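Local structure of beta-N-acetylhexosaminidase (5C0Q) at residues P157-F162 against V202-M207; T208-Y213 against D245-K250; E341-E346 against G397-D402; R345-L350 against R376-R381. The protein probably hydrolyses terminal non-reducing N-acetyl-D-hexosamine residues in N-acetyl-beta-D-hexosaminides, as a zinc-binding member of glycosyl hydrolase family 3. All coordinates share one frame; numbering follows the deposited sequence.

How the contacts relate
From the N terminus, contact 1 comes first: it pairs strand 156-162 with strand 205-208 and closes a loop that carries helices 183-188 and 191-198. Contact 2 follows in series, starting one residue after M207, and ties the loop behind strand 205-208 to the loop behind strand 242-243. The two touch directly, with A209 N 2.9 Å from F162 O. Contacts 3 and 4 lie across the chain's centre, the centres of contacts 1 and 3 being about 51 Å apart. Both begin around R345 and E346, which they share. Contact 4 (345 to 381) nests inside contact 3 (341 to 402), and together they place strand 347-352 between strands 380-386 and 399-404.

Contact 1 (P157-F162 against V202-M207); sequences PCIKHF and VKTAVM. With ZN (zinc ion), chain O.
C158 and I159 pair in parallel with A205 and V206, and here the packing is tight. A205 N reaches P157 O at 2.8 Å (172° at the hydrogen), and M207 N meets I159 O at 2.9 Å. On one side of the sheet C158 SG lies 3.7 Å from A205 CB; on the other, I159 CG1 and CD1 meet V206 CG2. A205 O is gripped from opposite faces of its plane by I159 N and, at 3.0 Å, by T204 OG1, which lies opposite its own backbone N (chi1 -174°), beside the carbonyl carbon, and so faces the next residue's carbonyl. A valine at T204 would probably leave A205 O with the I159 amide alone of this pair of donors. These are adjacent strands of a parallel TIM-barrel-type sheet, and F162 N extends the pairing to M207 O past the cis peptide bond before H161. H161 ND1 binds zinc at 1.9 Å alongside D117 and H165, while M207 SD approaches H161 CD2 obliquely at 3.9 Å. The other end is looser and partly exposed: P157 CG and V202 CG1 stay 4.4 Å apart, although P157 CD touches K203 O, and the K203 side chain turns off to Y312.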
# COMPACT_ATOMS: atom_id res chain seq x y z
N PRO B 157 -11.18 -11.39 -12.20
CA PRO B 157 -9.98 -11.51 -13.04
C PRO B 157 -10.22 -11.37 -14.52
O PRO B 157 -11.31 -11.53 -15.03
CB PRO B 157 -9.46 -12.92 -12.71
CG PRO B 157 -10.65 -13.66 -12.30
CD PRO B 157 -11.58 -12.69 -11.63
N CYS B 158 -9.16 -11.01 -15.19
CA CYS B 158 -9.16 -10.94 -16.64
C CYS B 158 -7.91 -11.65 -17.16
O CYS B 158 -6.81 -11.14 -17.04
CB CYS B 158 -9.20 -9.51 -17.13
SG CYS B 158 -9.38 -9.37 -18.92
N ILE B 159 -8.10 -12.84 -17.69
CA ILE B 159 -6.99 -13.66 -18.15
C ILE B 159 -6.50 -13.12 -19.46
O ILE B 159 -7.26 -12.59 -20.21
CB ILE B 159 -7.39 -15.14 -18.26
CG1 ILE B 159 -8.55 -15.32 -19.25
CG2 ILE B 159 -7.79 -15.68 -16.91
CD1 ILE B 159 -9.05 -16.74 -19.34
N LYS B 160 -5.21 -13.20 -19.69
CA LYS B 160 -4.60 -12.61 -20.87
C LYS B 160 -3.35 -13.40 -21.28
O LYS B 160 -2.85 -14.20 -20.50
CB LYS B 160 -4.29 -11.12 -20.60
CG LYS B 160 -3.34 -10.86 -19.47
CD LYS B 160 -3.35 -9.39 -19.04
CE LYS B 160 -2.16 -9.09 -18.17
NZ LYS B 160 -2.02 -7.66 -17.83
N HIS B 161 -2.93 -13.31 -22.54
CA HIS B 161 -3.71 -12.75 -23.65
C HIS B 161 -4.12 -13.87 -24.61
O HIS B 161 -3.27 -14.51 -25.21
CB HIS B 161 -2.92 -11.71 -24.43
CG HIS B 161 -2.25 -10.68 -23.59
ND1 HIS B 161 -1.05 -10.90 -22.95
CD2 HIS B 161 -2.60 -9.41 -23.30
CE1 HIS B 161 -0.70 -9.81 -22.31
NE2 HIS B 161 -1.62 -8.89 -22.50
N PHE B 162 -5.42 -14.06 -24.79
CA PHE B 162 -5.94 -15.16 -25.58
C PHE B 162 -5.50 -15.04 -27.07
O PHE B 162 -5.60 -13.98 -27.68
CB PHE B 162 -7.45 -15.18 -25.45
CG PHE B 162 -8.12 -16.21 -26.30
CD1 PHE B 162 -8.48 -15.93 -27.61
CD2 PHE B 162 -8.43 -17.45 -25.79
CE1 PHE B 162 -9.09 -16.88 -28.38
CE2 PHE B 162 -9.04 -18.37 -26.57
CZ PHE B 162 -9.37 -18.09 -27.86
N VAL B 202 -15.64 -19.89 -12.14
CA VAL B 202 -15.20 -18.55 -11.78
C VAL B 202 -15.58 -17.54 -12.85
O VAL B 202 -15.35 -17.77 -14.00
CB VAL B 202 -13.69 -18.49 -11.54
CG1 VAL B 202 -13.27 -17.05 -11.30
CG2 VAL B 202 -13.36 -19.22 -10.29
N LYS B 203 -16.17 -16.43 -12.46
CA LYS B 203 -16.43 -15.34 -13.37
C LYS B 203 -15.09 -14.66 -13.74
O LYS B 203 -14.33 -14.29 -12.86
CB LYS B 203 -17.40 -14.34 -12.76
CG LYS B 203 -17.84 -13.24 -13.72
CD LYS B 203 -19.21 -12.77 -13.39
CE LYS B 203 -19.70 -11.71 -14.34
NZ LYS B 203 -21.07 -11.24 -13.94
N THR B 204 -14.85 -14.49 -15.03
CA THR B 204 -13.61 -13.99 -15.54
C THR B 204 -13.87 -13.20 -16.82
O THR B 204 -14.82 -13.42 -17.50
CB THR B 204 -12.60 -15.15 -15.84
OG1 THR B 204 -11.33 -14.63 -16.20
CG2 THR B 204 -13.06 -16.00 -16.99
N ALA B 205 -13.00 -12.25 -17.11
CA ALA B 205 -12.97 -11.66 -18.43
C ALA B 205 -11.77 -12.25 -19.18
O ALA B 205 -10.93 -12.93 -18.60
CB ALA B 205 -12.92 -10.12 -18.38
N VAL B 206 -11.74 -12.01 -20.48
CA VAL B 206 -10.67 -12.47 -21.35
C VAL B 206 -10.15 -11.32 -22.17
O VAL B 206 -10.92 -10.61 -22.79
CB VAL B 206 -11.14 -13.60 -22.28
CG1 VAL B 206 -10.10 -13.90 -23.31
CG2 VAL B 206 -11.46 -14.83 -21.48
N MET B 207 -8.85 -11.15 -22.20
CA MET B 207 -8.27 -10.13 -23.03
C MET B 207 -7.59 -10.75 -24.22
O MET B 207 -6.87 -11.70 -24.07
CB MET B 207 -7.29 -9.26 -22.22
CG MET B 207 -6.78 -8.05 -22.99
SD MET B 207 -5.50 -7.05 -22.19
CE MET B 207 -6.46 -6.35 -20.90
ZN ZN O . 0.58 -11.88 -22.71

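Contact 2 (T208-Y213 against D245-K250); sequences TAHVKY and DAMEMK
H210 sets its imidazole against D245, A246 and M249, joining two loops that follow neighbouring strands, 205-208 and 242-243, of the TIM-barrel-type domain. H210 is itself the centre of an inverse gamma turn, and its CG lies anti to the carbonyl carbon (chi1 -62°), which turns the ring toward 245-250. Among the hydrogen bonds, H210 NE2 donates to A246 O at 3.0 Å, a bent bond (145° at the hydrogen) that arrives steeply, 69° above the carbonyl plane. From the opposite face of that plane M249 N reaches A246 O at 3.1 Å, closing the type I turn A246-M249. The other ring nitrogen, H210 ND1, is hydrogen-bonded to T222, so the ring is fixed at both nitrogens. A phenylalanine in place of H210 would probably keep some of the ring packing but leave A246 O and T222 without their imidazole partner. The apolar contacts divide between face and edge. D245 CB forms a CH-pi contact over one ring face, 3.6 Å from the H210 centroid. D245 and H161 are both zinc ligands of this protein, and here the nearest atom of the D245 side chain lies about 4 Å from a zinc ion. At the edge, near the ring plane, the M249 chain bends at its last torsion and brings CE to 3.7 Å from H210 CD2.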
# COMPACT_ATOMS: atom_id res chain seq x y z
N THR B 208 -7.78 -10.20 -25.40
CA THR B 208 -7.18 -10.74 -26.62
C THR B 208 -5.74 -10.34 -26.84
O THR B 208 -5.29 -9.35 -26.30
CB THR B 208 -7.96 -10.30 -27.86
OG1 THR B 208 -7.92 -8.87 -27.97
CG2 THR B 208 -9.39 -10.79 -27.79
N ALA B 209 -5.01 -11.14 -27.60
CA ALA B 209 -3.65 -10.81 -27.99
C ALA B 209 -3.64 -10.14 -29.33
O ALA B 209 -4.31 -10.59 -30.24
CB ALA B 209 -2.77 -12.03 -28.02
N HIS B 210 -2.88 -9.08 -29.47
CA HIS B 210 -2.62 -8.50 -30.76
C HIS B 210 -1.54 -9.32 -31.43
O HIS B 210 -0.44 -8.84 -31.62
CB HIS B 210 -2.15 -7.05 -30.65
CG HIS B 210 -3.14 -6.12 -30.03
ND1 HIS B 210 -4.49 -6.31 -30.12
CD2 HIS B 210 -2.96 -5.00 -29.31
CE1 HIS B 210 -5.11 -5.33 -29.49
NE2 HIS B 210 -4.21 -4.52 -28.99
N VAL B 211 -1.83 -10.57 -31.77
CA VAL B 211 -0.83 -11.45 -32.31
C VAL B 211 -1.46 -12.22 -33.46
O VAL B 211 -2.62 -12.60 -33.40
CB VAL B 211 -0.28 -12.39 -31.22
CG1 VAL B 211 0.67 -13.41 -31.80
CG2 VAL B 211 0.39 -11.61 -30.11
N LYS B 212 -0.68 -12.41 -34.51
CA LYS B 212 -1.07 -13.16 -35.68
C LYS B 212 -0.64 -14.60 -35.54
O LYS B 212 0.44 -14.89 -35.07
CB LYS B 212 -0.44 -12.57 -36.93
CG LYS B 212 -1.05 -13.02 -38.22
CD LYS B 212 -0.62 -12.11 -39.36
CE LYS B 212 0.85 -12.11 -39.53
NZ LYS B 212 1.18 -11.26 -40.67
N TYR B 213 -1.54 -15.50 -35.93
CA TYR B 213 -1.30 -16.94 -35.94
C TYR B 213 -1.52 -17.56 -37.34
O TYR B 213 -2.55 -18.15 -37.60
CB TYR B 213 -2.22 -17.60 -34.91
CG TYR B 213 -2.02 -17.12 -33.50
CD1 TYR B 213 -2.56 -15.91 -33.08
CD2 TYR B 213 -1.29 -17.87 -32.58
CE1 TYR B 213 -2.37 -15.45 -31.81
CE2 TYR B 213 -1.11 -17.42 -31.29
CZ TYR B 213 -1.66 -16.20 -30.90
OH TYR B 213 -1.49 -15.71 -29.60
N ASP B 245 -6.83 -6.06 -26.19
CA ASP B 245 -5.71 -5.32 -25.65
C ASP B 245 -5.81 -3.88 -26.20
O ASP B 245 -6.67 -3.60 -27.00
CB ASP B 245 -4.40 -5.98 -26.04
CG ASP B 245 -3.30 -5.64 -25.12
OD1 ASP B 245 -3.53 -4.74 -24.31
OD2 ASP B 245 -2.22 -6.21 -25.19
N ALA B 246 -4.95 -2.96 -25.79
CA ALA B 246 -5.19 -1.56 -26.18
C ALA B 246 -5.12 -1.33 -27.71
O ALA B 246 -4.12 -1.64 -28.35
CB ALA B 246 -4.23 -0.64 -25.48
N MET B 247 -6.19 -0.81 -28.30
CA MET B 247 -6.26 -0.72 -29.77
C MET B 247 -5.22 0.16 -30.44
O MET B 247 -4.88 -0.10 -31.56
CB MET B 247 -7.63 -0.26 -30.20
CG MET B 247 -8.64 -1.34 -30.09
SD MET B 247 -8.37 -2.79 -31.14
CE MET B 247 -9.99 -3.44 -30.88
N GLU B 248 -4.70 1.16 -29.73
CA GLU B 248 -3.70 2.07 -30.28
C GLU B 248 -2.34 1.41 -30.41
O GLU B 248 -1.44 1.98 -30.98
CB GLU B 248 -3.55 3.30 -29.38
CG GLU B 248 -4.83 4.10 -29.13
CD GLU B 248 -5.56 3.74 -27.83
OE1 GLU B 248 -5.43 2.61 -27.32
OE2 GLU B 248 -6.28 4.60 -27.33
N MET B 249 -2.19 0.23 -29.84
CA MET B 249 -0.90 -0.43 -29.84
C MET B 249 -0.51 -0.69 -31.29
O MET B 249 -1.35 -1.03 -32.12
CB MET B 249 -0.97 -1.73 -29.05
CG MET B 249 0.17 -2.03 -28.10
SD MET B 249 -0.19 -3.46 -27.02
CE MET B 249 -1.75 -2.95 -26.42
N LYS B 250 0.77 -0.53 -31.57
CA LYS B 250 1.29 -0.49 -32.93
C LYS B 250 0.89 -1.70 -33.75
O LYS B 250 0.56 -1.58 -34.92
CB LYS B 250 2.81 -0.33 -32.90
CG LYS B 250 3.26 1.10 -32.77
CD LYS B 250 4.77 1.19 -32.82
CE LYS B 250 5.28 2.60 -32.53
NZ LYS B 250 4.39 3.69 -33.01

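Contact 3 (E341-E346 against G397-D402); sequences ELLGRE and GELIFD. With ZN (zinc ion), chain S.
E346 and E398 flank a modelled zinc ion where strands 347-352 and 399-404, parallel neighbours in the sheet of the C-terminal domain, begin. Both carboxylates turn an OE2 toward the metal, which lies 2.0 Å from E398 OE2; the model puts it implausibly close to E346 OE2, so the detailed coordination is doubtful. More secure is a backbone bond: E346 N donates almost straight (176°) to E398 OE1 at 2.7 Å, meeting it from above the carboxylate plane, and this helps hold that group's orientation. E346 OE1 also pairs with R381. R345 runs alongside E398, past its CB and OE1. Its chain, extended from CG to NE, lays CD against E398 CB and carries NH1 to E398 O at 2.6 Å, in the guanidinium plane and on a lone pair of the carbonyl. L342 CD2 lies over one guanidinium face, offset toward the rim. L399 CD2 packs against the type I turn L342-R345, 3.5 Å from L342 O and 4.3 Å from L343 CD2. L399 also packs on V347 of the adjoining strand 347-352, while I400 pairs with strand 425-429 on the far side and L343 rests on L463 of helix 452-463.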
# COMPACT_ATOMS: atom_id res chain seq x y z
N GLU B 341 -10.85 37.76 -9.39
CA GLU B 341 -9.94 38.48 -10.26
C GLU B 341 -8.47 38.35 -9.87
O GLU B 341 -7.58 38.51 -10.70
CB GLU B 341 -10.32 39.95 -10.27
CG GLU B 341 -10.79 40.48 -8.90
CD GLU B 341 -12.24 40.14 -8.51
OE1 GLU B 341 -12.89 39.30 -9.19
OE2 GLU B 341 -12.71 40.69 -7.48
N LEU B 342 -8.20 38.03 -8.62
CA LEU B 342 -6.84 37.71 -8.24
C LEU B 342 -6.31 36.39 -8.80
O LEU B 342 -5.12 36.24 -9.03
CB LEU B 342 -6.76 37.66 -6.72
CG LEU B 342 -6.61 39.02 -6.02
CD1 LEU B 342 -6.98 38.87 -4.56
CD2 LEU B 342 -5.21 39.55 -6.18
N LEU B 343 -7.20 35.44 -9.04
CA LEU B 343 -6.76 34.06 -9.11
C LEU B 343 -6.07 33.64 -10.42
O LEU B 343 -5.35 32.66 -10.45
CB LEU B 343 -7.93 33.16 -8.77
CG LEU B 343 -8.48 33.53 -7.39
CD1 LEU B 343 -9.68 32.68 -7.03
CD2 LEU B 343 -7.42 33.39 -6.35
N GLY B 344 -6.31 34.39 -11.49
CA GLY B 344 -5.66 34.16 -12.76
C GLY B 344 -4.27 34.76 -12.83
O GLY B 344 -3.67 34.75 -13.88
N ARG B 345 -3.77 35.32 -11.73
CA ARG B 345 -2.44 35.91 -11.69
C ARG B 345 -1.34 34.90 -11.42
O ARG B 345 -1.59 33.76 -11.17
CB ARG B 345 -2.37 36.99 -10.62
CG ARG B 345 -3.20 38.24 -10.86
CD ARG B 345 -3.03 39.16 -9.65
NE ARG B 345 -3.82 40.40 -9.70
CZ ARG B 345 -3.73 41.36 -8.79
NH1 ARG B 345 -2.88 41.23 -7.77
NH2 ARG B 345 -4.45 42.47 -8.89
N GLU B 346 -0.11 35.36 -11.44
CA GLU B 346 1.02 34.48 -11.28
C GLU B 346 1.39 34.52 -9.77
O GLU B 346 1.51 35.58 -9.19
CB GLU B 346 2.16 34.94 -12.24
CG GLU B 346 1.60 35.51 -13.64
CD GLU B 346 2.45 36.68 -14.22
OE1 GLU B 346 3.68 36.52 -14.15
OE2 GLU B 346 1.92 37.75 -14.64
N GLY B 397 4.44 40.35 -5.07
CA GLY B 397 4.11 39.57 -6.24
C GLY B 397 2.73 39.97 -6.70
O GLY B 397 2.13 40.90 -6.18
N GLU B 398 2.25 39.30 -7.74
CA GLU B 398 0.93 39.57 -8.20
C GLU B 398 -0.03 38.93 -7.24
O GLU B 398 -1.09 39.45 -6.98
CB GLU B 398 0.71 38.99 -9.57
CG GLU B 398 1.70 39.35 -10.67
CD GLU B 398 1.31 38.68 -11.94
OE1 GLU B 398 0.32 37.94 -11.90
OE2 GLU B 398 1.94 38.90 -12.99
N LEU B 399 0.37 37.78 -6.72
CA LEU B 399 -0.44 37.04 -5.78
C LEU B 399 0.48 36.18 -4.97
O LEU B 399 1.40 35.59 -5.50
CB LEU B 399 -1.48 36.18 -6.50
CG LEU B 399 -2.41 35.24 -5.71
CD1 LEU B 399 -3.27 35.98 -4.72
CD2 LEU B 399 -3.29 34.43 -6.66
N ILE B 400 0.26 36.14 -3.66
CA ILE B 400 1.16 35.42 -2.80
C ILE B 400 0.43 34.36 -2.01
O ILE B 400 -0.63 34.63 -1.46
CB ILE B 400 1.85 36.39 -1.86
CG1 ILE B 400 2.30 37.62 -2.64
CG2 ILE B 400 2.97 35.70 -1.10
CD1 ILE B 400 3.10 38.60 -1.86
N PHE B 401 0.97 33.15 -1.94
CA PHE B 401 0.36 32.13 -1.09
C PHE B 401 1.25 31.87 0.11
O PHE B 401 2.35 31.36 -0.04
CB PHE B 401 0.15 30.80 -1.81
CG PHE B 401 -0.95 30.80 -2.83
CD1 PHE B 401 -1.81 31.86 -2.97
CD2 PHE B 401 -1.15 29.70 -3.64
CE1 PHE B 401 -2.80 31.84 -3.93
CE2 PHE B 401 -2.14 29.67 -4.58
CZ PHE B 401 -2.96 30.75 -4.74
N ASP B 402 0.79 32.20 1.31
CA ASP B 402 1.58 31.89 2.51
C ASP B 402 1.10 30.60 3.16
O ASP B 402 0.01 30.53 3.70
CB ASP B 402 1.55 33.04 3.50
CG ASP B 402 2.51 32.85 4.67
OD1 ASP B 402 3.32 31.90 4.71
OD2 ASP B 402 2.48 33.70 5.56
ZN ZN S . 0.94 38.36 -14.66

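Contact 4 (R345-L350 against R376-R381); sequences REVVLL and RFFKVR. With ZN (zinc ion), chain S.
V347 and V380 pair as parallel neighbours at the start of strands 347-352 and 380-386, the two strands of a beta-alpha-beta crossover whose helix is 363-377. The pairing rests on two backbone bonds: V347 N to K379 O at 2.8 Å and R381 N to V347 O at 2.7 Å. V380 CA adds a CA-H...O contact to V347 O, 3.6 Å away. Around this bridge the apolar side chains touch lightly, V347 CG2 lying 3.9 Å from F378 CB and L349 CD1 4.3 Å from V380 CG2. A salt bridge lies at the exposed margin. R381 has CG anti to its backbone nitrogen (chi1 -168°) and a bend at chi3 (-63°), which bring the guanidinium edge to E346 OE1. R381 NH2 is the main donor to that oxygen, though its modelled separation is too short to be trusted, and R381 NE adds a weak bond to E346 OE1 at 3.2 Å. The positive group thus stands beside the carboxylate at the zinc ion. F378 meets F401 of strand 399-404 edge-to-face and packs on L462 and L463 of helix 452-463, while R376 at the end of helix 363-377 reaches D15 and helix 42-52 of the N-terminal domain.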
# COMPACT_ATOMS: atom_id res chain seq x y z
N ARG B 345 -3.77 35.32 -11.73
CA ARG B 345 -2.44 35.91 -11.69
C ARG B 345 -1.34 34.90 -11.42
O ARG B 345 -1.59 33.76 -11.17
CB ARG B 345 -2.37 36.99 -10.62
CG ARG B 345 -3.20 38.24 -10.86
CD ARG B 345 -3.03 39.16 -9.65
NE ARG B 345 -3.82 40.40 -9.70
CZ ARG B 345 -3.73 41.36 -8.79
NH1 ARG B 345 -2.88 41.23 -7.77
NH2 ARG B 345 -4.45 42.47 -8.89
N GLU B 346 -0.11 35.36 -11.44
CA GLU B 346 1.02 34.48 -11.28
C GLU B 346 1.39 34.52 -9.77
O GLU B 346 1.51 35.58 -9.19
CB GLU B 346 2.16 34.94 -12.24
CG GLU B 346 1.60 35.51 -13.64
CD GLU B 346 2.45 36.68 -14.22
OE1 GLU B 346 3.68 36.52 -14.15
OE2 GLU B 346 1.92 37.75 -14.64
N VAL B 347 1.58 33.36 -9.16
CA VAL B 347 1.63 33.22 -7.72
C VAL B 347 3.07 33.04 -7.21
O VAL B 347 3.87 32.38 -7.84
CB VAL B 347 0.77 31.99 -7.27
CG1 VAL B 347 0.76 31.84 -5.79
CG2 VAL B 347 -0.64 32.17 -7.74
N VAL B 348 3.37 33.61 -6.05
CA VAL B 348 4.61 33.29 -5.38
C VAL B 348 4.26 32.36 -4.22
O VAL B 348 3.39 32.66 -3.44
CB VAL B 348 5.32 34.62 -4.90
CG1 VAL B 348 6.61 34.36 -4.14
CG2 VAL B 348 5.58 35.54 -6.07
N LEU B 349 4.94 31.22 -4.10
CA LEU B 349 4.63 30.28 -3.02
C LEU B 349 5.62 30.44 -1.89
O LEU B 349 6.82 30.35 -2.08
CB LEU B 349 4.62 28.82 -3.50
CG LEU B 349 3.74 28.43 -4.69
CD1 LEU B 349 3.85 26.94 -5.03
CD2 LEU B 349 2.31 28.81 -4.46
N LEU B 350 5.09 30.55 -0.69
CA LEU B 350 5.90 30.60 0.50
C LEU B 350 5.64 29.29 1.22
O LEU B 350 4.56 29.05 1.74
CB LEU B 350 5.50 31.80 1.37
CG LEU B 350 5.77 33.22 0.86
CD1 LEU B 350 5.43 34.27 1.88
CD2 LEU B 350 7.20 33.37 0.47
N ARG B 376 -0.87 22.58 -10.74
CA ARG B 376 -2.05 22.16 -11.46
C ARG B 376 -3.14 23.22 -11.53
O ARG B 376 -3.94 23.20 -12.43
CB ARG B 376 -2.65 20.92 -10.82
CG ARG B 376 -1.73 19.75 -10.71
CD ARG B 376 -2.52 18.52 -10.29
NE ARG B 376 -3.37 17.98 -11.35
CZ ARG B 376 -2.99 17.03 -12.20
NH1 ARG B 376 -1.80 16.49 -12.14
NH2 ARG B 376 -3.84 16.60 -13.09
N PHE B 377 -3.17 24.15 -10.57
CA PHE B 377 -4.27 25.10 -10.49
C PHE B 377 -3.88 26.56 -10.76
O PHE B 377 -4.69 27.36 -11.15
CB PHE B 377 -4.91 25.00 -9.12
CG PHE B 377 -5.45 23.66 -8.80
CD1 PHE B 377 -6.71 23.29 -9.23
CD2 PHE B 377 -4.70 22.77 -8.07
CE1 PHE B 377 -7.20 22.07 -8.93
CE2 PHE B 377 -5.22 21.54 -7.76
CZ PHE B 377 -6.46 21.20 -8.19
N PHE B 378 -2.61 26.89 -10.58
CA PHE B 378 -2.18 28.28 -10.68
C PHE B 378 -0.88 28.41 -11.40
O PHE B 378 -0.01 27.59 -11.23
CB PHE B 378 -1.98 28.91 -9.29
CG PHE B 378 -3.19 28.91 -8.47
CD1 PHE B 378 -4.14 29.89 -8.63
CD2 PHE B 378 -3.41 27.91 -7.56
CE1 PHE B 378 -5.28 29.86 -7.90
CE2 PHE B 378 -4.54 27.89 -6.83
CZ PHE B 378 -5.48 28.85 -7.00
N LYS B 379 -0.74 29.50 -12.12
CA LYS B 379 0.54 29.90 -12.63
C LYS B 379 1.44 30.25 -11.45
O LYS B 379 1.03 30.96 -10.56
CB LYS B 379 0.37 31.08 -13.57
CG LYS B 379 -0.37 30.71 -14.82
CD LYS B 379 -0.50 31.84 -15.79
CE LYS B 379 -1.59 32.73 -15.37
NZ LYS B 379 -1.61 33.93 -16.19
N VAL B 380 2.64 29.70 -11.43
CA VAL B 380 3.61 29.88 -10.37
C VAL B 380 4.85 30.65 -10.82
O VAL B 380 5.55 30.22 -11.75
CB VAL B 380 4.06 28.54 -9.81
CG1 VAL B 380 5.16 28.73 -8.83
CG2 VAL B 380 2.89 27.83 -9.16
N ARG B 381 5.10 31.82 -10.22
CA ARG B 381 6.29 32.60 -10.56
C ARG B 381 7.54 32.22 -9.80
O ARG B 381 8.61 32.19 -10.36
CB ARG B 381 6.07 34.08 -10.41
CG ARG B 381 7.26 34.78 -11.07
CD ARG B 381 7.12 36.24 -11.18
NE ARG B 381 6.00 36.64 -12.02
CZ ARG B 381 5.69 37.91 -12.21
NH1 ARG B 381 6.45 38.84 -11.68
NH2 ARG B 381 4.66 38.26 -12.94
ZN ZN S . 0.94 38.36 -14.66